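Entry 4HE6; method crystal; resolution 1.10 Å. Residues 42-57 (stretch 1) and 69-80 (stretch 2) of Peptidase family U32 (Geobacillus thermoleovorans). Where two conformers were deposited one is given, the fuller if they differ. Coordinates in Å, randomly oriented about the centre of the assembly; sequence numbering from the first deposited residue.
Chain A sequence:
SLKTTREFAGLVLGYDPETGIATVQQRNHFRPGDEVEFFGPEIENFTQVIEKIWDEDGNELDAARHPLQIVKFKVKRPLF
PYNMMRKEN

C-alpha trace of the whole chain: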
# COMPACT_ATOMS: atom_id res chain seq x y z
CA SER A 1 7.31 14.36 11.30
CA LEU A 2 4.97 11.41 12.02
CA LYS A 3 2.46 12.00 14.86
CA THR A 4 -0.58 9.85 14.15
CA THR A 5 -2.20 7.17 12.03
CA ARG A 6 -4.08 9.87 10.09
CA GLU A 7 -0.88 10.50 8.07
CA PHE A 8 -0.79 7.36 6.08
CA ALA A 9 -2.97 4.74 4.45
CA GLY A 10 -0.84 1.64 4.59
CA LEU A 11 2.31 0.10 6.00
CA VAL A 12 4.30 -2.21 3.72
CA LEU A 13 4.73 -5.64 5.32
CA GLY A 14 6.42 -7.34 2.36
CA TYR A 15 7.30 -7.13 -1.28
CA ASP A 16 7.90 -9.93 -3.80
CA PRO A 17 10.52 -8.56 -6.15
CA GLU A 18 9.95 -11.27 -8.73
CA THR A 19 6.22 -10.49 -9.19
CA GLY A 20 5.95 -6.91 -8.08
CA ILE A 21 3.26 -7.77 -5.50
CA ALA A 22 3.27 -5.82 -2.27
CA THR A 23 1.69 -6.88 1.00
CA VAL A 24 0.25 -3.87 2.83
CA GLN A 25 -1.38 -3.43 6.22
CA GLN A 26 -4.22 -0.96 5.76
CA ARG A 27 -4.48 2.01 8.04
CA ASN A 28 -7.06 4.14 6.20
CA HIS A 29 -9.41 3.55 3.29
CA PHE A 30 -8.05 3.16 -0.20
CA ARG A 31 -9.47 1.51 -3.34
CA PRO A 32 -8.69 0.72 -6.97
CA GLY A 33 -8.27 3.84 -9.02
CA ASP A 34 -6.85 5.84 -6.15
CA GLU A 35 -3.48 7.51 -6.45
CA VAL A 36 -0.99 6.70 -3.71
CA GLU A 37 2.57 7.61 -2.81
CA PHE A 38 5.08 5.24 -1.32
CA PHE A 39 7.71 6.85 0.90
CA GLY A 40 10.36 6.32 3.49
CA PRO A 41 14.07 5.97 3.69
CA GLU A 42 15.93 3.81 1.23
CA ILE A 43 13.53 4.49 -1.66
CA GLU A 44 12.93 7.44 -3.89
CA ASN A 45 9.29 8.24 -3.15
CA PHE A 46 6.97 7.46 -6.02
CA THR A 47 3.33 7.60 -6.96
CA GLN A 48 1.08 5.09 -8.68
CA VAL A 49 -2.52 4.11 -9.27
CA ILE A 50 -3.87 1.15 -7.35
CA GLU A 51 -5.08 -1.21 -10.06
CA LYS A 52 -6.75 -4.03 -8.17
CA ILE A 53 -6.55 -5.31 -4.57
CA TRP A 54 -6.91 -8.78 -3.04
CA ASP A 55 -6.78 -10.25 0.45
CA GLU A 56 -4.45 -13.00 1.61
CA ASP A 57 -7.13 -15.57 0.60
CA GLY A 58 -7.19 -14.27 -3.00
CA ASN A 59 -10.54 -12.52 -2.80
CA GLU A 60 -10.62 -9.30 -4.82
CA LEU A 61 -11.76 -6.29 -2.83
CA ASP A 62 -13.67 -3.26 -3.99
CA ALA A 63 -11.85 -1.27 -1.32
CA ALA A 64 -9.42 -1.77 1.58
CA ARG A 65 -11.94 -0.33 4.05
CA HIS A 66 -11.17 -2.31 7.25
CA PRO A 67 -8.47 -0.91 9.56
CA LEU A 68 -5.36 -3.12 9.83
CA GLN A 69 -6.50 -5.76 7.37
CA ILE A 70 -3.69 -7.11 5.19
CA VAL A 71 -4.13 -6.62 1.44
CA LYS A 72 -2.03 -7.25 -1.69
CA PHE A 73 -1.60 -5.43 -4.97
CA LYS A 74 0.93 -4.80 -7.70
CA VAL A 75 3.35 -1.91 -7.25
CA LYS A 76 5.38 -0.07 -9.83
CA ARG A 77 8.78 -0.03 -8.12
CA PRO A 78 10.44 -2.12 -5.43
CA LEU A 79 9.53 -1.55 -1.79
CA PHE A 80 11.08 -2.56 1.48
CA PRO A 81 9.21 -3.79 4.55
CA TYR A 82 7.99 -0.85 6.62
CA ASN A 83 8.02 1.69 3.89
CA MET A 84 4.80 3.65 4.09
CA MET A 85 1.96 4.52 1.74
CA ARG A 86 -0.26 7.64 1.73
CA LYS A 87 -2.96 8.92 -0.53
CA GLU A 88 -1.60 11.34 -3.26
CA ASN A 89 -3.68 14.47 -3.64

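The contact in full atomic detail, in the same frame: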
# COMPACT_ATOMS: atom_id res chain seq x y z
N GLU A 42 15.33 4.88 2.05
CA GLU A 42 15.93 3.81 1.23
C GLU A 42 15.23 3.65 -0.11
O GLU A 42 15.72 2.88 -0.91
CB GLU A 42 16.10 2.42 1.92
CG GLU A 42 16.70 2.49 3.32
CD GLU A 42 17.11 1.18 3.91
OE1 GLU A 42 18.00 0.54 3.30
OE2 GLU A 42 16.63 0.75 4.98
N ILE A 43 14.13 4.38 -0.34
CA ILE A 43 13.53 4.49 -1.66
C ILE A 43 13.39 5.95 -2.06
O ILE A 43 13.14 6.82 -1.20
CB ILE A 43 12.15 3.80 -1.81
CG1 ILE A 43 11.06 4.41 -0.90
CG2 ILE A 43 12.25 2.30 -1.61
CD1 ILE A 43 9.68 3.91 -1.24
N GLU A 44 13.50 6.21 -3.37
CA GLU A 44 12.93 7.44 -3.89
C GLU A 44 11.41 7.32 -3.80
O GLU A 44 10.85 6.33 -4.28
CB GLU A 44 13.38 7.73 -5.33
CG GLU A 44 12.77 9.03 -5.86
CD GLU A 44 13.12 9.31 -7.30
OE1 GLU A 44 13.03 8.39 -8.11
OE2 GLU A 44 13.45 10.49 -7.57
N ASN A 45 10.75 8.29 -3.22
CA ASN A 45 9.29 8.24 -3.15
C ASN A 45 8.71 8.23 -4.54
O ASN A 45 9.25 8.86 -5.46
CB ASN A 45 8.79 9.48 -2.40
CG ASN A 45 9.26 9.61 -0.99
OD1 ASN A 45 9.93 8.72 -0.43
ND2 ASN A 45 8.95 10.73 -0.37
N PHE A 46 7.59 7.54 -4.71
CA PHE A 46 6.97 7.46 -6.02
C PHE A 46 5.47 7.29 -5.88
O PHE A 46 4.95 6.83 -4.85
CB PHE A 46 7.57 6.31 -6.87
CG PHE A 46 7.22 4.94 -6.38
CD1 PHE A 46 6.13 4.22 -6.86
CD2 PHE A 46 8.02 4.32 -5.41
CE1 PHE A 46 5.83 2.94 -6.38
CE2 PHE A 46 7.74 3.04 -4.96
CZ PHE A 46 6.68 2.35 -5.45
N THR A 47 4.77 7.70 -6.92
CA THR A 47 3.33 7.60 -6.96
C THR A 47 2.88 6.54 -7.95
O THR A 47 3.60 6.24 -8.91
CB THR A 47 2.65 8.94 -7.32
OG1 THR A 47 3.16 9.38 -8.59
CG2 THR A 47 2.94 9.98 -6.27
N GLN A 48 1.70 6.02 -7.73
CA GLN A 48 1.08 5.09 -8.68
C GLN A 48 -0.42 5.07 -8.44
O GLN A 48 -0.93 5.46 -7.39
CB GLN A 48 1.63 3.67 -8.55
CG GLN A 48 1.20 2.97 -7.28
CD GLN A 48 1.58 1.52 -7.31
OE1 GLN A 48 2.75 1.19 -7.17
NE2 GLN A 48 0.58 0.66 -7.46
N VAL A 49 -1.11 4.49 -9.44
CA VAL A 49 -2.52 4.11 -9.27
C VAL A 49 -2.57 2.73 -8.70
O VAL A 49 -1.77 1.84 -9.01
CB VAL A 49 -3.29 4.20 -10.63
CG1 VAL A 49 -2.78 3.21 -11.67
CG2 VAL A 49 -4.77 4.04 -10.37
N ILE A 50 -3.53 2.48 -7.83
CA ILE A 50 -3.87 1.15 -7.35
C ILE A 50 -4.77 0.48 -8.36
O ILE A 50 -5.86 0.98 -8.65
CB ILE A 50 -4.58 1.20 -5.99
CG1 ILE A 50 -3.81 2.02 -4.92
CG2 ILE A 50 -4.99 -0.22 -5.58
CD1 ILE A 50 -2.83 1.24 -4.19
N GLU A 51 -4.33 -0.61 -8.97
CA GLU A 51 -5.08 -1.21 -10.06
C GLU A 51 -6.22 -2.10 -9.61
O GLU A 51 -7.25 -2.19 -10.27
CB GLU A 51 -4.20 -2.09 -10.94
CG GLU A 51 -3.48 -1.26 -11.98
CD GLU A 51 -2.85 -2.08 -13.08
OE1 GLU A 51 -1.68 -2.44 -12.83
OE2 GLU A 51 -3.47 -2.33 -14.15
N LYS A 52 -5.99 -2.84 -8.57
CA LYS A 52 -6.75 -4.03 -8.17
C LYS A 52 -6.18 -4.49 -6.82
O LYS A 52 -4.97 -4.41 -6.66
CB LYS A 52 -6.55 -5.15 -9.19
CG LYS A 52 -7.51 -6.29 -8.97
CD LYS A 52 -7.61 -7.21 -10.21
CE LYS A 52 -6.32 -7.92 -10.43
NZ LYS A 52 -6.29 -8.65 -11.73
N ILE A 53 -7.02 -4.93 -5.90
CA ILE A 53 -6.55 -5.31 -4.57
C ILE A 53 -7.15 -6.66 -4.21
O ILE A 53 -8.32 -6.96 -4.53
CB ILE A 53 -7.03 -4.29 -3.48
CG1 ILE A 53 -6.61 -2.88 -3.81
CG2 ILE A 53 -6.69 -4.75 -2.08
CD1 ILE A 53 -7.38 -1.81 -2.98
N TRP A 54 -6.41 -7.49 -3.50
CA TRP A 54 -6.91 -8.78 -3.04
C TRP A 54 -6.43 -9.00 -1.61
O TRP A 54 -5.49 -8.39 -1.12
CB TRP A 54 -6.55 -9.93 -3.94
CG TRP A 54 -5.14 -10.11 -4.35
CD1 TRP A 54 -4.22 -11.00 -3.84
CD2 TRP A 54 -4.45 -9.41 -5.40
NE1 TRP A 54 -3.04 -10.89 -4.48
CE2 TRP A 54 -3.15 -9.91 -5.46
CE3 TRP A 54 -4.81 -8.38 -6.28
CZ2 TRP A 54 -2.17 -9.46 -6.36
CZ3 TRP A 54 -3.86 -7.94 -7.19
CH2 TRP A 54 -2.58 -8.47 -7.22
N ASP A 55 -7.17 -9.87 -0.91
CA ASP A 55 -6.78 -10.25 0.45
C ASP A 55 -5.83 -11.47 0.38
O ASP A 55 -5.50 -11.98 -0.68
CB ASP A 55 -8.04 -10.45 1.29
CG ASP A 55 -8.84 -11.65 0.93
OD1 ASP A 55 -8.39 -12.52 0.17
OD2 ASP A 55 -9.99 -11.70 1.41
N GLU A 56 -5.39 -11.91 1.56
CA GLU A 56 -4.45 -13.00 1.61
C GLU A 56 -5.06 -14.33 1.23
O GLU A 56 -4.35 -15.32 1.06
CB GLU A 56 -3.77 -13.06 2.97
CG GLU A 56 -2.92 -11.79 3.18
CD GLU A 56 -1.93 -11.89 4.30
OE1 GLU A 56 -2.29 -12.13 5.46
OE2 GLU A 56 -0.74 -11.69 3.94
N ASP A 57 -6.39 -14.41 1.07
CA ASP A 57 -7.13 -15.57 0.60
C ASP A 57 -7.49 -15.46 -0.88
O ASP A 57 -8.16 -16.38 -1.37
CB ASP A 57 -8.37 -15.77 1.45
CG ASP A 57 -7.91 -16.07 2.87
OD1 ASP A 57 -6.96 -16.85 3.09
OD2 ASP A 57 -8.47 -15.49 3.80
N GLN A 69 -6.49 -4.57 8.21
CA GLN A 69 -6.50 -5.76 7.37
C GLN A 69 -5.30 -5.75 6.42
O GLN A 69 -4.83 -4.69 6.02
CB GLN A 69 -7.87 -5.87 6.69
CG GLN A 69 -8.95 -6.30 7.79
CD GLN A 69 -10.25 -6.80 7.27
OE1 GLN A 69 -10.50 -6.74 6.02
NE2 GLN A 69 -11.20 -7.24 8.09
N ILE A 70 -4.83 -6.92 6.09
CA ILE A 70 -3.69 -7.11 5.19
C ILE A 70 -4.21 -7.30 3.76
O ILE A 70 -5.11 -8.13 3.52
CB ILE A 70 -2.83 -8.29 5.64
CG1 ILE A 70 -2.26 -8.09 7.04
CG2 ILE A 70 -1.72 -8.50 4.62
CD1 ILE A 70 -1.64 -9.30 7.66
N VAL A 71 -3.70 -6.53 2.83
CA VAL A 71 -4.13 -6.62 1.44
C VAL A 71 -2.86 -6.71 0.55
O VAL A 71 -1.74 -6.44 1.00
CB VAL A 71 -5.03 -5.46 1.02
CG1 VAL A 71 -6.25 -5.42 1.93
CG2 VAL A 71 -4.29 -4.14 1.01
N LYS A 72 -3.08 -7.09 -0.69
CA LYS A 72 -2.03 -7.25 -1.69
C LYS A 72 -2.42 -6.55 -2.98
O LYS A 72 -3.59 -6.51 -3.35
CB LYS A 72 -1.79 -8.72 -1.93
CG LYS A 72 -1.28 -9.46 -0.70
CD LYS A 72 -1.02 -10.92 -0.94
CE LYS A 72 -0.25 -11.56 0.22
NZ LYS A 72 0.65 -12.62 -0.32
N PHE A 73 -1.42 -6.03 -3.68
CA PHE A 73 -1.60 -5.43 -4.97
C PHE A 73 -0.24 -5.23 -5.63
O PHE A 73 0.80 -5.20 -4.95
CB PHE A 73 -2.38 -4.10 -4.91
CG PHE A 73 -1.91 -3.09 -3.92
CD1 PHE A 73 -2.31 -3.10 -2.60
CD2 PHE A 73 -1.02 -2.09 -4.35
CE1 PHE A 73 -1.87 -2.15 -1.72
CE2 PHE A 73 -0.59 -1.15 -3.45
CZ PHE A 73 -1.03 -1.16 -2.13
N LYS A 74 -0.26 -5.08 -6.93
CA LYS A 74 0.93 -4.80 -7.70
C LYS A 74 1.43 -3.38 -7.45
O LYS A 74 0.62 -2.45 -7.42
CB LYS A 74 0.67 -5.00 -9.19
CG LYS A 74 1.87 -5.00 -10.05
CD LYS A 74 2.34 -6.43 -10.41
CE LYS A 74 2.60 -6.50 -11.89
NZ LYS A 74 1.48 -5.86 -12.68
N VAL A 75 2.75 -3.24 -7.34
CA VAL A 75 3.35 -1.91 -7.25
C VAL A 75 4.35 -1.72 -8.35
O VAL A 75 4.96 -2.66 -8.90
CB VAL A 75 3.95 -1.65 -5.85
CG1 VAL A 75 2.80 -1.66 -4.78
CG2 VAL A 75 5.05 -2.63 -5.50
N LYS A 76 4.61 -0.45 -8.66
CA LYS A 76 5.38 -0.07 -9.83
C LYS A 76 6.88 0.00 -9.67
O LYS A 76 7.61 0.04 -10.67
CB LYS A 76 4.82 1.30 -10.34
CG LYS A 76 3.49 1.13 -11.01
CD LYS A 76 3.44 0.20 -12.18
CE LYS A 76 4.43 0.46 -13.30
NZ LYS A 76 4.45 -0.53 -14.42
N ARG A 77 7.34 0.02 -8.43
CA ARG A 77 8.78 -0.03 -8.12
C ARG A 77 8.96 -0.87 -6.88
O ARG A 77 7.99 -1.05 -6.13
CB ARG A 77 9.35 1.35 -7.84
CG ARG A 77 9.13 2.40 -8.91
CD ARG A 77 9.87 3.65 -8.54
NE ARG A 77 9.67 4.76 -9.43
CZ ARG A 77 10.30 5.91 -9.34
NH1 ARG A 77 11.13 6.13 -8.35
NH2 ARG A 77 10.05 6.84 -10.24
N PRO A 78 10.17 -1.36 -6.65
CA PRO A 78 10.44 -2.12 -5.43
C PRO A 78 10.19 -1.31 -4.18
O PRO A 78 10.34 -0.07 -4.13
CB PRO A 78 11.91 -2.51 -5.56
CG PRO A 78 12.15 -2.57 -7.07
CD PRO A 78 11.34 -1.37 -7.58
N LEU A 79 9.80 -2.04 -3.13
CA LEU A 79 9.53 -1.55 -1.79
C LEU A 79 10.26 -2.41 -0.78
O LEU A 79 10.51 -3.59 -1.03
CB LEU A 79 8.04 -1.60 -1.47
CG LEU A 79 7.21 -0.67 -2.34
CD1 LEU A 79 5.71 -0.97 -2.13
CD2 LEU A 79 7.48 0.79 -2.08
N PHE A 80 10.57 -1.79 0.36
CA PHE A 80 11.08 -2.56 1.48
C PHE A 80 10.05 -2.67 2.57
O PHE A 80 9.18 -1.80 2.70
CB PHE A 80 12.31 -1.88 2.05
CG PHE A 80 13.46 -1.81 1.13
CD1 PHE A 80 13.76 -0.68 0.40
CD2 PHE A 80 14.28 -2.95 0.99
CE1 PHE A 80 14.82 -0.63 -0.47
CE2 PHE A 80 15.34 -2.91 0.12
CZ PHE A 80 15.62 -1.77 -0.60
O HOH W 1 11.85 4.40 -5.99
O HOH W 2 12.27 8.92 -10.55
O HOH W 3 -1.91 -2.11 -8.47
O HOH W 4 -2.81 -4.76 -8.39
O HOH W 5 -6.03 -10.61 4.09

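The two stretches run antiparallel, but their backbones pair directly only at Trp-54 and Lys-72, where Trp-54 N donates to Lys-72 O (3.0 Å) and Lys-72 N to Trp-54 O (2.8 Å). Beyond this pair, waters bridge the chains: one accepts from Lys-74 N and donates to Lys-52 O, another accepts from Glu-51 N and donates to Lys-74 O, and a third accepts from Glu-56 N and donates to Ile-70 O.

Farther along, a side chain does the backbone's work. The amide of Gln-48 both gives and receives: NE2 donates to Lys-74 O (3.1 Å), while OE1 accepts from Lys-76 N (2.9 Å), so a buried polar group is satisfied.

The Trp-54 indole lies along the partner strand, one face covered by Lys-72 CB and Phe-73 CA; its breadth lets it span both residues. Phe-73, buried, receives Ile-50 CD1 over its ring face, 3.4 Å from CE2, and Ile-53 CG2 packs against Val-71 CB at 3.6 Å.

Phe-46 is also buried. Arg-77 lays its aliphatic portion over the ring, with CB 3.9 Å from the Phe-46 ring centroid, and Leu-79 CD2 meets the ring edge. Arginine's length then carries NH1 to Glu-44 OE1 (3.0 Å), a salt bridge at the exposed margin.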